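Local coordinates for protein 30-kDa cleavage and polyadenylation specificity factor 30 (Arabidopsis thaliana, PDB 5ZUU) that recognises m6A-modified RNA through its YTH domain, the part described here, and as a CPSF component acts in pre-mRNA 3'-end formation and poly(A) site selection, at residues A[73-79]-A[103-109]; A[30-35]-A[160-164]; A[12-18]-A[55-60]. All coordinates share one frame; numbering follows the deposited sequence. Where two conformers were deposited one is given.

Contact 1 of 3, residues A[73-79]-A[103-109]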
ATOM      1  N   GLY A  73       6.156  -0.574   2.038  1.00 12.61           N
ATOM      2  CA  GLY A  73       5.608   0.809   2.019  1.00 12.59           C
ATOM      3  C   GLY A  73       4.129   0.858   2.208  1.00 12.22           C
ATOM      4  O   GLY A  73       3.501  -0.189   2.522  1.00 12.89           O
ATOM      5  N   CYS A  74       3.585   2.052   2.017  1.00 11.76           N
ATOM      6  CA  CYS A  74       2.187   2.316   2.164  1.00 11.55           C
ATOM      7  C   CYS A  74       1.732   3.342   1.118  1.00 11.42           C
ATOM      8  O   CYS A  74       2.510   4.184   0.675  1.00  9.71           O
ATOM      9  CB  CYS A  74       1.817   2.703   3.607  1.00 11.98           C
ATOM     10  SG  CYS A  74       2.384   4.286   4.206  1.00 13.86           S
ATOM     11  N   ALA A  75       0.494   3.128   0.665  1.00 12.06           N
ATOM     12  CA  ALA A  75      -0.203   3.946  -0.346  1.00 12.64           C
ATOM     13  C   ALA A  75      -1.577   4.271   0.136  1.00 12.78           C
ATOM     14  O   ALA A  75      -2.120   3.571   0.969  1.00 13.12           O
ATOM     15  CB  ALA A  75      -0.260   3.195  -1.677  1.00 12.77           C
ATOM     16  N   LYS A  76      -2.103   5.392  -0.313  1.00 12.55           N
ATOM     17  CA  LYS A  76      -3.472   5.716  -0.133  1.00 12.95           C
ATOM     18  C   LYS A  76      -4.260   5.186  -1.350  1.00 13.08           C
ATOM     19  O   LYS A  76      -3.848   5.403  -2.489  1.00 12.41           O
ATOM     20  CB  LYS A  76      -3.641   7.239  -0.090  1.00 13.42           C
ATOM     21  CG  LYS A  76      -5.067   7.672   0.075  1.00 13.67           C
ATOM     22  CD  LYS A  76      -5.113   9.171   0.091  1.00 14.04           C
ATOM     23  CE  LYS A  76      -6.400   9.692  -0.442  1.00 14.76           C
ATOM     24  NZ  LYS A  76      -7.393   9.762   0.633  1.00 16.38           N
ATOM     25  N   MET A  77      -5.374   4.512  -1.099  1.00 12.65           N
ATOM     26  CA  MET A  77      -6.321   4.144  -2.155  1.00 12.62           C
ATOM     27  C   MET A  77      -6.967   5.434  -2.653  1.00 12.05           C
ATOM     28  O   MET A  77      -7.608   6.102  -1.894  1.00 12.89           O
ATOM     29  CB  MET A  77      -7.352   3.211  -1.576  1.00 13.31           C
ATOM     30  CG  MET A  77      -8.337   2.631  -2.553  1.00 13.54           C
ATOM     31  SD  MET A  77      -9.459   1.514  -1.713  1.00 14.01           S
ATOM     32  CE  MET A  77     -10.540   1.095  -3.102  1.00 14.33           C
ATOM     33  N   THR A  78      -6.775   5.832  -3.894  1.00 11.97           N
ATOM     34  CA  THR A  78      -7.351   7.118  -4.339  1.00 12.69           C
ATOM     35  C   THR A  78      -8.469   7.036  -5.322  1.00 14.34           C
ATOM     36  O   THR A  78      -8.973   8.076  -5.692  1.00 17.91           O
ATOM     37  CB  THR A  78      -6.281   8.004  -4.945  1.00 12.46           C
ATOM     38  OG1 THR A  78      -5.597   7.267  -5.927  1.00 11.97           O
ATOM     39  CG2 THR A  78      -5.235   8.345  -3.894  1.00 12.47           C
ATOM     40  N   SER A  79      -8.880   5.850  -5.768  1.00 13.61           N
ATOM     41  CA  SER A  79     -10.175   5.761  -6.423  1.00 13.89           C
ATOM     42  C   SER A  79     -10.932   4.535  -5.915  1.00 13.69           C
ATOM     43  O   SER A  79     -10.342   3.588  -5.418  1.00 13.52           O
ATOM     44  CB  SER A  79     -10.066   5.732  -7.951  1.00 12.47           C
ATOM     45  OG  SER A  79      -9.515   4.498  -8.370  1.00 12.22           O
ATOM     46  N   PHE A 103      -7.320   0.062  -9.861  1.00 15.85           N
ATOM     47  CA  PHE A 103      -7.706   1.332  -9.221  1.00 14.76           C
ATOM     48  C   PHE A 103      -6.460   2.213  -8.882  1.00 14.38           C
ATOM     49  O   PHE A 103      -5.356   1.754  -8.890  1.00 13.94           O
ATOM     50  CB  PHE A 103      -8.594   1.054  -7.985  1.00 14.57           C
ATOM     51  CG  PHE A 103      -7.887   0.260  -6.913  1.00 15.20           C
ATOM     52  CD1 PHE A 103      -7.834  -1.131  -6.971  1.00 14.49           C
ATOM     53  CD2 PHE A 103      -7.201   0.916  -5.861  1.00 15.23           C
ATOM     54  CE1 PHE A 103      -7.127  -1.879  -6.010  1.00 15.38           C
ATOM     55  CE2 PHE A 103      -6.473   0.168  -4.912  1.00 15.55           C
ATOM     56  CZ  PHE A 103      -6.455  -1.231  -4.960  1.00 15.02           C
ATOM     57  N   SER A 104      -6.661   3.492  -8.647  1.00 15.71           N
ATOM     58  CA  SER A 104      -5.567   4.403  -8.319  1.00 18.37           C
ATOM     59  C   SER A 104      -5.081   4.252  -6.903  1.00 16.19           C
ATOM     60  O   SER A 104      -5.876   4.083  -5.960  1.00 15.84           O
ATOM     61  CB  SER A 104      -6.018   5.872  -8.371  1.00 19.51           C
ATOM     62  OG  SER A 104      -6.488   6.131  -9.622  1.00 24.82           O
ATOM     63  N   VAL A 105      -3.785   4.424  -6.763  1.00 14.73           N
ATOM     64  CA  VAL A 105      -3.158   4.555  -5.467  1.00 14.90           C
ATOM     65  C   VAL A 105      -2.124   5.667  -5.584  1.00 14.50           C
ATOM     66  O   VAL A 105      -1.647   5.938  -6.663  1.00 15.29           O
ATOM     67  CB  VAL A 105      -2.555   3.230  -4.931  1.00 13.50           C
ATOM     68  CG1 VAL A 105      -3.605   2.191  -4.856  1.00 12.98           C
ATOM     69  CG2 VAL A 105      -1.420   2.712  -5.800  1.00 13.98           C
ATOM     70  N   LYS A 106      -1.830   6.308  -4.459  1.00 15.01           N
ATOM     71  CA  LYS A 106      -0.732   7.258  -4.326  1.00 15.28           C
ATOM     72  C   LYS A 106       0.216   6.709  -3.287  1.00 14.18           C
ATOM     73  O   LYS A 106      -0.151   6.582  -2.120  1.00 12.83           O
ATOM     74  CB  LYS A 106      -1.299   8.543  -3.865  1.00 18.54           C
ATOM     75  CG  LYS A 106      -0.334   9.621  -3.409  1.00 21.31           C
ATOM     76  CD  LYS A 106      -1.209  10.848  -3.134  1.00 24.77           C
ATOM     77  CE  LYS A 106      -0.682  11.776  -2.071  1.00 29.34           C
ATOM     78  NZ  LYS A 106       0.082  12.825  -2.764  1.00 34.22           N
ATOM     79  N   TRP A 107       1.432   6.404  -3.721  1.00 13.46           N
ATOM     80  CA  TRP A 107       2.470   5.904  -2.842  1.00 13.43           C
ATOM     81  C   TRP A 107       2.928   6.978  -1.883  1.00 12.97           C
ATOM     82  O   TRP A 107       3.240   8.077  -2.286  1.00 13.31           O
ATOM     83  CB  TRP A 107       3.610   5.359  -3.681  1.00 13.08           C
ATOM     84  CG  TRP A 107       3.234   4.056  -4.235  1.00 12.65           C
ATOM     85  CD1 TRP A 107       2.730   3.796  -5.497  1.00 12.71           C
ATOM     86  CD2 TRP A 107       3.114   2.840  -3.507  1.00 12.29           C
ATOM     87  NE1 TRP A 107       2.400   2.471  -5.613  1.00 12.75           N
ATOM     88  CE2 TRP A 107       2.648   1.847  -4.428  1.00 12.77           C
ATOM     89  CE3 TRP A 107       3.450   2.458  -2.211  1.00 12.02           C
ATOM     90  CZ2 TRP A 107       2.470   0.522  -4.073  1.00 12.95           C
ATOM     91  CZ3 TRP A 107       3.297   1.125  -1.861  1.00 12.93           C
ATOM     92  CH2 TRP A 107       2.769   0.176  -2.780  1.00 13.04           C
ATOM     93  N   LEU A 108       2.818   6.692  -0.592  1.00 12.61           N
ATOM     94  CA  LEU A 108       3.136   7.683   0.424  1.00 12.54           C
ATOM     95  C   LEU A 108       4.581   7.508   0.886  1.00 12.75           C
ATOM     96  O   LEU A 108       5.305   8.485   0.940  1.00 14.68           O
ATOM     97  CB  LEU A 108       2.145   7.649   1.554  1.00 12.21           C
ATOM     98  CG  LEU A 108       0.713   7.791   1.082  1.00 12.18           C
ATOM     99  CD1 LEU A 108      -0.209   7.396   2.238  1.00 12.30           C
ATOM    100  CD2 LEU A 108       0.374   9.192   0.550  1.00 12.46           C
ATOM    101  N   LYS A 109       4.995   6.280   1.155  1.00 11.73           N
ATOM    102  CA  LYS A 109       6.237   5.969   1.694  1.00 11.76           C
ATOM    103  C   LYS A 109       6.676   4.636   1.166  1.00 11.79           C
ATOM    104  O   LYS A 109       5.942   3.646   1.223  1.00 11.18           O
ATOM    105  CB  LYS A 109       6.122   5.840   3.216  1.00 12.94           C
ATOM    106  CG  LYS A 109       7.409   5.426   3.958  1.00 13.17           C
ATOM    107  CD  LYS A 109       8.463   6.541   3.927  1.00 13.95           C
ATOM    108  CE  LYS A 109       9.813   6.026   4.410  1.00 15.08           C
ATOM    109  NZ  LYS A 109      10.922   7.050   4.629  1.00 15.64           N
TER
HETATM  110  O   HOH W   1      -3.786   8.545  -7.256  1.00 22.86           O
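Cys74 faces Leu108 and Lys109 at once, a worked example of how a classic beta bulge fits into an otherwise regular antiparallel pair. Two N-H groups grip its carbonyl oxygen: Leu108 N lies 2.8 Å from Cys74 O in the carbonyl plane, and Lys109 N, 3.3 Å from Cys74 O, comes in tilted from that plane. In return Cys74 N donates to Lys109 O, while the thiol rests alongside the CB atoms of Leu108 and Lys109.

The bulge shifts the register by one, which sets Ala75 opposite Trp107 in a non-hydrogen-bonded pair. The Ala75 methyl sits over one face of the indole, its CB 3.9 Å from the centroid of the Trp107 six-membered ring and 16° off the normal, a CH-pi contact. The same CB lies 4.0 Å from Val105 CB.

Lys76 then exchanges two backbone bonds with Lys106. With CG anti to its backbone N (chi1 179°), its chain runs away from 103-109 and delivers the amine to Asn58, while CB stays near Leu108 CD1. Met77 CG touches Phe103 CE2, and its sulfur stands oblique to the ring farther off, a Met-aromatic contact.

Past the strand end, Thr78 N donates to Ser104 O, and Ser104 N points almost straight at Ser79 OG (3.0 Å, 168°). An alanine at Ser79 lacks that acceptor, so Ser104 N would probably lose its mate and the end of the pairing be held less firmly.

Strand 58-65 flanks 70-77 on its other edge through backbone bonds, and residues 37-39 flank 103-109. Helix 46-55 covers Met77 and Phe103, whereas Tyr153 of helix 142-154 packs on Cys74 and Leu108 on the opposite face, the one that carries Cys74.

Contact 2 of 3, residues A[30-35]-A[160-164]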
ATOM      1  N   PHE A  30       4.503  -5.029  -7.767  1.00 14.54           N
ATOM      2  CA  PHE A  30       4.710  -3.955  -6.831  1.00 14.47           C
ATOM      3  C   PHE A  30       5.458  -2.780  -7.493  1.00 14.46           C
ATOM      4  O   PHE A  30       5.100  -1.614  -7.348  1.00 12.09           O
ATOM      5  CB  PHE A  30       5.459  -4.522  -5.619  1.00 14.21           C
ATOM      6  CG  PHE A  30       6.116  -3.477  -4.779  1.00 15.29           C
ATOM      7  CD1 PHE A  30       5.360  -2.473  -4.213  1.00 15.46           C
ATOM      8  CD2 PHE A  30       7.530  -3.488  -4.575  1.00 15.84           C
ATOM      9  CE1 PHE A  30       5.969  -1.511  -3.420  1.00 15.59           C
ATOM     10  CE2 PHE A  30       8.130  -2.549  -3.782  1.00 16.23           C
ATOM     11  CZ  PHE A  30       7.337  -1.538  -3.219  1.00 15.95           C
ATOM     12  N   GLU A  31       6.515  -3.119  -8.213  1.00 17.37           N
ATOM     13  CA  GLU A  31       7.288  -2.082  -8.977  1.00 20.91           C
ATOM     14  C   GLU A  31       6.524  -1.395 -10.065  1.00 18.34           C
ATOM     15  O   GLU A  31       6.573  -0.195 -10.175  1.00 17.61           O
ATOM     16  CB  GLU A  31       8.605  -2.643  -9.466  1.00 23.78           C
ATOM     17  CG  GLU A  31       9.488  -2.865  -8.256  1.00 28.47           C
ATOM     18  CD  GLU A  31      10.809  -3.492  -8.561  1.00 34.01           C
ATOM     19  OE1 GLU A  31      11.225  -3.447  -9.728  1.00 36.96           O
ATOM     20  OE2 GLU A  31      11.427  -4.004  -7.598  1.00 40.72           O
ATOM     21  N   LEU A  32       5.704  -2.151 -10.771  1.00 20.83           N
ATOM     22  CA  LEU A  32       4.773  -1.586 -11.718  1.00 21.06           C
ATOM     23  C   LEU A  32       3.762  -0.649 -11.056  1.00 18.98           C
ATOM     24  O   LEU A  32       3.417   0.428 -11.606  1.00 19.70           O
ATOM     25  CB  LEU A  32       4.044  -2.721 -12.434  1.00 25.79           C
ATOM     26  CG  LEU A  32       3.618  -2.479 -13.876  1.00 32.04           C
ATOM     27  CD1 LEU A  32       4.821  -2.245 -14.780  1.00 34.07           C
ATOM     28  CD2 LEU A  32       2.832  -3.676 -14.391  1.00 32.22           C
ATOM     29  N   SER A  33       3.255  -1.062  -9.889  1.00 15.06           N
ATOM     30  CA  SER A  33       2.365  -0.187  -9.145  1.00 14.51           C
ATOM     31  C   SER A  33       3.007   1.178  -8.817  1.00 14.32           C
ATOM     32  O   SER A  33       2.407   2.239  -8.912  1.00 13.20           O
ATOM     33  CB  SER A  33       1.934  -0.892  -7.868  1.00 12.66           C
ATOM     34  OG  SER A  33       1.110  -0.061  -7.133  1.00 11.43           O
ATOM     35  N   VAL A  34       4.252   1.104  -8.405  1.00 16.46           N
ATOM     36  CA  VAL A  34       5.028   2.291  -8.044  1.00 17.89           C
ATOM     37  C   VAL A  34       5.224   3.200  -9.250  1.00 19.18           C
ATOM     38  O   VAL A  34       5.061   4.410  -9.133  1.00 20.48           O
ATOM     39  CB  VAL A  34       6.372   1.878  -7.423  1.00 18.32           C
ATOM     40  CG1 VAL A  34       7.287   3.079  -7.280  1.00 20.85           C
ATOM     41  CG2 VAL A  34       6.134   1.236  -6.053  1.00 17.58           C
ATOM     42  N   GLN A  35       5.555   2.632 -10.404  0.50 19.28           N
ATOM     43  CA  GLN A  35       5.771   3.442 -11.617  0.50 19.61           C
ATOM     44  C   GLN A  35       4.469   4.055 -12.131  0.50 21.07           C
ATOM     45  O   GLN A  35       4.470   5.152 -12.666  0.50 21.37           O
ATOM     46  CB  GLN A  35       6.490   2.614 -12.712  0.50 19.27           C
ATOM     47  CG  GLN A  35       6.552   3.252 -14.109  0.50 18.65           C
ATOM     48  CD  GLN A  35       7.216   4.608 -14.106  0.50 18.48           C
ATOM     49  OE1 GLN A  35       8.281   4.788 -13.500  0.50 19.17           O
ATOM     50  NE2 GLN A  35       6.594   5.576 -14.770  0.50 17.16           N
ATOM     51  N   LEU A 160      12.796   3.228  -4.718  1.00 22.23           N
ATOM     52  CA  LEU A 160      11.468   3.403  -5.326  1.00 21.33           C
ATOM     53  C   LEU A 160      10.792   4.672  -4.960  1.00 21.26           C
ATOM     54  O   LEU A 160       9.907   5.117  -5.706  1.00 25.76           O
ATOM     55  CB  LEU A 160      10.517   2.239  -4.993  1.00 21.56           C
ATOM     56  CG  LEU A 160      11.009   0.879  -5.548  1.00 22.67           C
ATOM     57  CD1 LEU A 160      10.208  -0.320  -5.048  1.00 21.70           C
ATOM     58  CD2 LEU A 160      11.050   0.893  -7.067  1.00 24.52           C
ATOM     59  N   MET A 161      11.133   5.260  -3.809  1.00 21.20           N
ATOM     60  CA  MET A 161      10.436   6.480  -3.368  1.00 20.95           C
ATOM     61  C   MET A 161      10.541   7.603  -4.391  1.00 21.22           C
ATOM     62  O   MET A 161       9.534   8.176  -4.794  1.00 19.58           O
ATOM     63  CB  MET A 161      10.943   6.983  -2.035  1.00 21.24           C
ATOM     64  CG  MET A 161      10.102   8.124  -1.461  1.00 22.10           C
ATOM     65  SD  MET A 161       8.565   7.673  -0.587  1.00 24.22           S
ATOM     66  CE  MET A 161       7.328   8.107  -1.796  1.00 24.25           C
ATOM     67  N   ALA A 162      11.763   7.955  -4.747  1.00 23.41           N
ATOM     68  CA  ALA A 162      11.984   9.027  -5.729  1.00 25.08           C
ATOM     69  C   ALA A 162      11.375   8.616  -7.102  1.00 24.24           C
ATOM     70  O   ALA A 162      10.729   9.418  -7.780  1.00 25.60           O
ATOM     71  CB  ALA A 162      13.499   9.343  -5.816  1.00 24.37           C
ATOM     72  N   ILE A 163      11.482   7.332  -7.448  1.00 26.18           N
ATOM     73  CA  ILE A 163      10.809   6.820  -8.669  1.00 26.02           C
ATOM     74  C   ILE A 163       9.311   7.154  -8.657  1.00 25.74           C
ATOM     75  O   ILE A 163       8.758   7.689  -9.637  1.00 24.61           O
ATOM     76  CB  ILE A 163      11.062   5.327  -8.882  1.00 26.19           C
ATOM     77  CG1 ILE A 163      12.543   5.102  -9.245  1.00 28.66           C
ATOM     78  CG2 ILE A 163      10.221   4.825 -10.042  1.00 26.84           C
ATOM     79  CD1 ILE A 163      12.951   3.647  -9.225  1.00 29.43           C
ATOM     80  N   SER A 164       8.676   6.889  -7.517  1.00 22.35           N
ATOM     81  CA  SER A 164       7.290   7.203  -7.360  1.00 22.57           C
ATOM     82  C   SER A 164       6.988   8.681  -7.535  1.00 21.87           C
ATOM     83  O   SER A 164       6.035   9.030  -8.186  1.00 20.18           O
ATOM     84  CB  SER A 164       6.823   6.782  -5.958  1.00 22.61           C
ATOM     85  OG  SER A 164       5.442   6.851  -5.983  1.00 25.58           O
TER
HETATM   86  O   HOH W   2       3.791   6.635  -8.329  1.00 22.22           O
HETATM   87  O   HOH W   3       9.885   7.522 -12.211  1.00 33.61           O
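Leu160 meets Phe30 with its CD1 methyl and Val34 with its CB and backbone oxygen, and apolar touches carry most of the contact. The CD1 methyl presses obliquely against the Phe30 ring, only 3.3 Å from Phe30 CE2, a tight approach, and the CG methylene of Glu31 lies beside the same methyl. Lower on the leucine, its CB is 4.0 Å from Val34 CG1. That valine branch, anti to the backbone N (chi1 170°), projects between the turns of the other helix: Val34 CG1 also reaches Ser164 CB at 4.0 Å and, more loosely, the CG2 methyl of Ile163.

The arrangement illustrates two helices lying side by side on one face of the YTH-domain sheet, their segment axes 9.5 Å apart and inclined at 39°. Each helix also rests on strand 103-114, where Val34 and Ser164 both touch Trp107, and Phe30 and Ser164 both touch Leu110.

Polar links are indirect, since no hydrogen bond runs straight from one segment to the other. A water bridges them instead, donating to the backbone oxygen of Val34 (water to Val34 O 2.7 Å) and accepting from the hydroxyl of Ser164 (Ser164 OG to water 2.9 Å).

Contact 3 of 3, residues A[12-18]-A[55-60]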
ATOM      1  N   LEU A  12       1.717  10.354   6.379  1.00 20.74           N
ATOM      2  CA  LEU A  12       0.495   9.693   6.623  1.00 22.60           C
ATOM      3  C   LEU A  12      -0.605  10.744   6.678  1.00 25.55           C
ATOM      4  O   LEU A  12      -0.488  11.667   7.438  1.00 27.21           O
ATOM      5  CB  LEU A  12       0.642   8.944   7.939  1.00 24.95           C
ATOM      6  CG  LEU A  12      -0.324   7.804   8.134  1.00 26.15           C
ATOM      7  CD1 LEU A  12      -0.062   6.757   7.060  1.00 25.72           C
ATOM      8  CD2 LEU A  12      -0.136   7.285   9.540  1.00 27.40           C
ATOM      9  N   PRO A  13      -1.643  10.672   5.803  1.00 25.58           N
ATOM     10  CA  PRO A  13      -2.726  11.639   5.906  1.00 25.66           C
ATOM     11  C   PRO A  13      -3.294  11.682   7.321  1.00 26.56           C
ATOM     12  O   PRO A  13      -3.319  10.643   8.035  1.00 25.74           O
ATOM     13  CB  PRO A  13      -3.810  11.073   4.987  1.00 26.37           C
ATOM     14  CG  PRO A  13      -3.120  10.155   4.060  1.00 25.26           C
ATOM     15  CD  PRO A  13      -1.885   9.683   4.738  1.00 25.95           C
ATOM     16  N   GLN A  14      -3.708  12.878   7.719  1.00 28.74           N
ATOM     17  CA  GLN A  14      -4.278  13.079   9.037  1.00 32.25           C
ATOM     18  C   GLN A  14      -5.731  12.659   8.977  1.00 30.47           C
ATOM     19  O   GLN A  14      -6.393  12.705   7.894  1.00 28.98           O
ATOM     20  CB  GLN A  14      -4.177  14.556   9.457  1.00 38.00           C
ATOM     21  CG  GLN A  14      -2.748  15.043   9.743  1.00 40.87           C
ATOM     22  CD  GLN A  14      -2.639  16.565   9.747  1.00 46.27           C
ATOM     23  OE1 GLN A  14      -2.993  17.230   8.757  1.00 45.57           O
ATOM     24  NE2 GLN A  14      -2.194  17.130  10.883  1.00 49.82           N
ATOM     25  N   GLY A  15      -6.214  12.267  10.138  1.00 28.69           N
ATOM     26  CA  GLY A  15      -7.646  12.024  10.351  1.00 29.93           C
ATOM     27  C   GLY A  15      -7.953  10.577  10.591  1.00 25.64           C
ATOM     28  O   GLY A  15      -7.065   9.786  10.968  1.00 22.01           O
ATOM     29  N   VAL A  16      -9.211  10.208  10.348  1.00 24.47           N
ATOM     30  CA  VAL A  16      -9.639   8.825  10.605  1.00 22.71           C
ATOM     31  C   VAL A  16      -9.308   7.942   9.398  1.00 20.80           C
ATOM     32  O   VAL A  16      -9.851   8.076   8.335  1.00 21.15           O
ATOM     33  CB  VAL A  16     -11.106   8.740  11.087  1.00 23.91           C
ATOM     34  CG1 VAL A  16     -11.566   7.277  11.129  1.00 23.28           C
ATOM     35  CG2 VAL A  16     -11.176   9.382  12.485  1.00 24.79           C
ATOM     36  N   ASN A  17      -8.386   7.023   9.595  1.00 18.60           N
ATOM     37  CA  ASN A  17      -7.916   6.156   8.531  1.00 15.23           C
ATOM     38  C   ASN A  17      -8.317   4.707   8.841  1.00 13.47           C
ATOM     39  O   ASN A  17      -8.485   4.337   9.997  1.00 11.76           O
ATOM     40  CB  ASN A  17      -6.402   6.217   8.486  1.00 15.28           C
ATOM     41  CG  ASN A  17      -5.834   7.589   8.194  1.00 15.82           C
ATOM     42  OD1 ASN A  17      -6.473   8.504   7.637  1.00 16.60           O
ATOM     43  ND2 ASN A  17      -4.574   7.713   8.508  1.00 17.14           N
ATOM     44  N   ARG A  18      -8.396   3.868   7.811  1.00 11.77           N
ATOM     45  CA  ARG A  18      -8.362   2.401   8.003  1.00 11.52           C
ATOM     46  C   ARG A  18      -7.184   1.923   7.243  1.00 11.78           C
ATOM     47  O   ARG A  18      -6.777   2.590   6.221  1.00 11.91           O
ATOM     48  CB  ARG A  18      -9.649   1.742   7.458  1.00 11.08           C
ATOM     49  CG  ARG A  18     -10.820   2.131   8.309  1.00 10.84           C
ATOM     50  CD  ARG A  18     -12.138   1.742   7.697  1.00 11.08           C
ATOM     51  NE  ARG A  18     -12.319   0.286   7.725  1.00 10.83           N
ATOM     52  CZ  ARG A  18     -13.410  -0.320   7.241  1.00 11.04           C
ATOM     53  NH1 ARG A  18     -14.375   0.380   6.719  1.00 10.60           N
ATOM     54  NH2 ARG A  18     -13.539  -1.630   7.311  1.00 11.31           N
ATOM     55  N   SER A  55     -16.205   4.441   3.580  1.00 14.74           N
ATOM     56  CA  SER A  55     -16.402   4.702   5.006  1.00 15.35           C
ATOM     57  C   SER A  55     -15.567   5.819   5.617  1.00 16.47           C
ATOM     58  O   SER A  55     -15.995   6.407   6.602  1.00 16.83           O
ATOM     59  CB  SER A  55     -16.069   3.456   5.836  1.00 14.63           C
ATOM     60  OG  SER A  55     -14.702   3.126   5.648  1.00 13.33           O
ATOM     61  N   VAL A  56     -14.354   6.046   5.108  1.00 15.68           N
ATOM     62  CA  VAL A  56     -13.393   6.968   5.772  1.00 15.45           C
ATOM     63  C   VAL A  56     -12.696   7.767   4.734  1.00 16.98           C
ATOM     64  O   VAL A  56     -12.669   7.365   3.587  1.00 18.05           O
ATOM     65  CB  VAL A  56     -12.298   6.211   6.612  1.00 13.60           C
ATOM     66  CG1 VAL A  56     -12.897   5.473   7.780  1.00 13.16           C
ATOM     67  CG2 VAL A  56     -11.532   5.225   5.762  1.00 13.60           C
ATOM     68  N   GLU A  57     -11.999   8.801   5.156  1.00 20.28           N
ATOM     69  CA  GLU A  57     -11.306   9.731   4.226  1.00 21.20           C
ATOM     70  C   GLU A  57     -10.055   9.109   3.563  1.00 18.98           C
ATOM     71  O   GLU A  57      -9.674   9.474   2.415  1.00 17.25           O
ATOM     72  CB  GLU A  57     -10.997  11.043   4.977  1.00 25.95           C
ATOM     73  CG  GLU A  57     -10.373  12.188   4.177  1.00 34.72           C
ATOM     74  CD  GLU A  57     -11.118  12.576   2.890  1.00 44.10           C
ATOM     75  OE1 GLU A  57     -12.327  12.258   2.722  1.00 58.30           O
ATOM     76  OE2 GLU A  57     -10.493  13.228   2.012  1.00 52.60           O
ATOM     77  N   ASN A  58      -9.401   8.191   4.278  1.00 16.28           N
ATOM     78  CA  ASN A  58      -8.167   7.581   3.809  1.00 15.59           C
ATOM     79  C   ASN A  58      -8.077   6.104   4.141  1.00 14.20           C
ATOM     80  O   ASN A  58      -8.173   5.700   5.305  1.00 13.49           O
ATOM     81  CB  ASN A  58      -6.976   8.220   4.501  1.00 17.02           C
ATOM     82  CG  ASN A  58      -6.914   9.690   4.302  1.00 17.24           C
ATOM     83  OD1 ASN A  58      -6.625  10.156   3.228  1.00 19.09           O
ATOM     84  ND2 ASN A  58      -7.081  10.422   5.360  1.00 19.32           N
ATOM     85  N   VAL A  59      -7.917   5.308   3.104  1.00 13.12           N
ATOM     86  CA  VAL A  59      -7.636   3.928   3.215  1.00 12.03           C
ATOM     87  C   VAL A  59      -6.182   3.808   2.876  1.00 11.78           C
ATOM     88  O   VAL A  59      -5.700   4.200   1.755  1.00 11.19           O
ATOM     89  CB  VAL A  59      -8.508   3.122   2.236  1.00 12.37           C
ATOM     90  CG1 VAL A  59      -8.124   1.643   2.267  1.00 11.83           C
ATOM     91  CG2 VAL A  59      -9.952   3.304   2.607  1.00 11.45           C
ATOM     92  N   ILE A  60      -5.457   3.345   3.880  1.00 11.04           N
ATOM     93  CA  ILE A  60      -4.027   3.151   3.799  1.00 11.65           C
ATOM     94  C   ILE A  60      -3.693   1.672   3.574  1.00 11.91           C
ATOM     95  O   ILE A  60      -4.056   0.815   4.383  1.00 11.54           O
ATOM     96  CB  ILE A  60      -3.316   3.710   5.055  1.00 11.40           C
ATOM     97  CG1 ILE A  60      -3.734   5.174   5.272  1.00 11.69           C
ATOM     98  CG2 ILE A  60      -1.770   3.573   4.918  1.00 11.26           C
ATOM     99  CD1 ILE A  60      -3.498   6.080   4.071  1.00 12.17           C
TER
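Arg18 lies across Val56 and Ser55, and its side chain shows how an arginine can use its length for apolar contact and its head for polar bonds. CB sets out 4.3 Å from Val56 CG2. CG follows, anti to the carbonyl carbon (chi1 -68°), almost equally far from both Val56 methyls, while CD lies 3.8 Å from Val56 CG1. The chain bends at chi3, NE pairs with Glu139, and NH1 donates to Ser55 OG at 3.0 Å, close to the guanidinium plane; that hydroxyl is also bonded to Ala52 O, within its own helix. Glu51 shares NH1 through a second salt bridge, so the positive head is probably well compensated.

The Arg18 backbone joins the strands in parallel: Arg18 N donates to Asn58 O, and Ile60 N to Arg18 O at 2.8 Å. On the face away from the arginine, Asn58 ND2 bonds to Asn17 OD1 with the amide planes 85° apart, Asn58 OD1 accepts from Lys76 NZ, and Pro13 CD faces Ile60 CD1 at 4.0 Å.

Strand 17-24 lies between 58-65 and 138-140; from it to 58-65 the chain runs through helix 27-36, the short strand 38-39 and helix 46-55, whose Ala52 touches Arg18 and Val59.

In the fold
Contact 1 lies in the core, its centre about 6 Å from the centre of the chain, whereas contacts 2 and 3 are partly buried and sit on opposite sides of that centre, with no touch between them. Contacts 1 and 3 belong to the same sheet, because strands 70-77 and 58-65 are neighbours: Met77 N bonds to Val59 O, and Leu108 CD1 packs on Pro13 CD. Contact 2 lies against the sheet instead, where Trp107 NE1 probably bonds to Ser33 OG. Chemistry follows place: antiparallel backbone bonding dominates the centre, apolar helix contact with a bridging water its cover, and parallel pairing with charged and amide groups the partly exposed starts of strands 17-24 and 58-65.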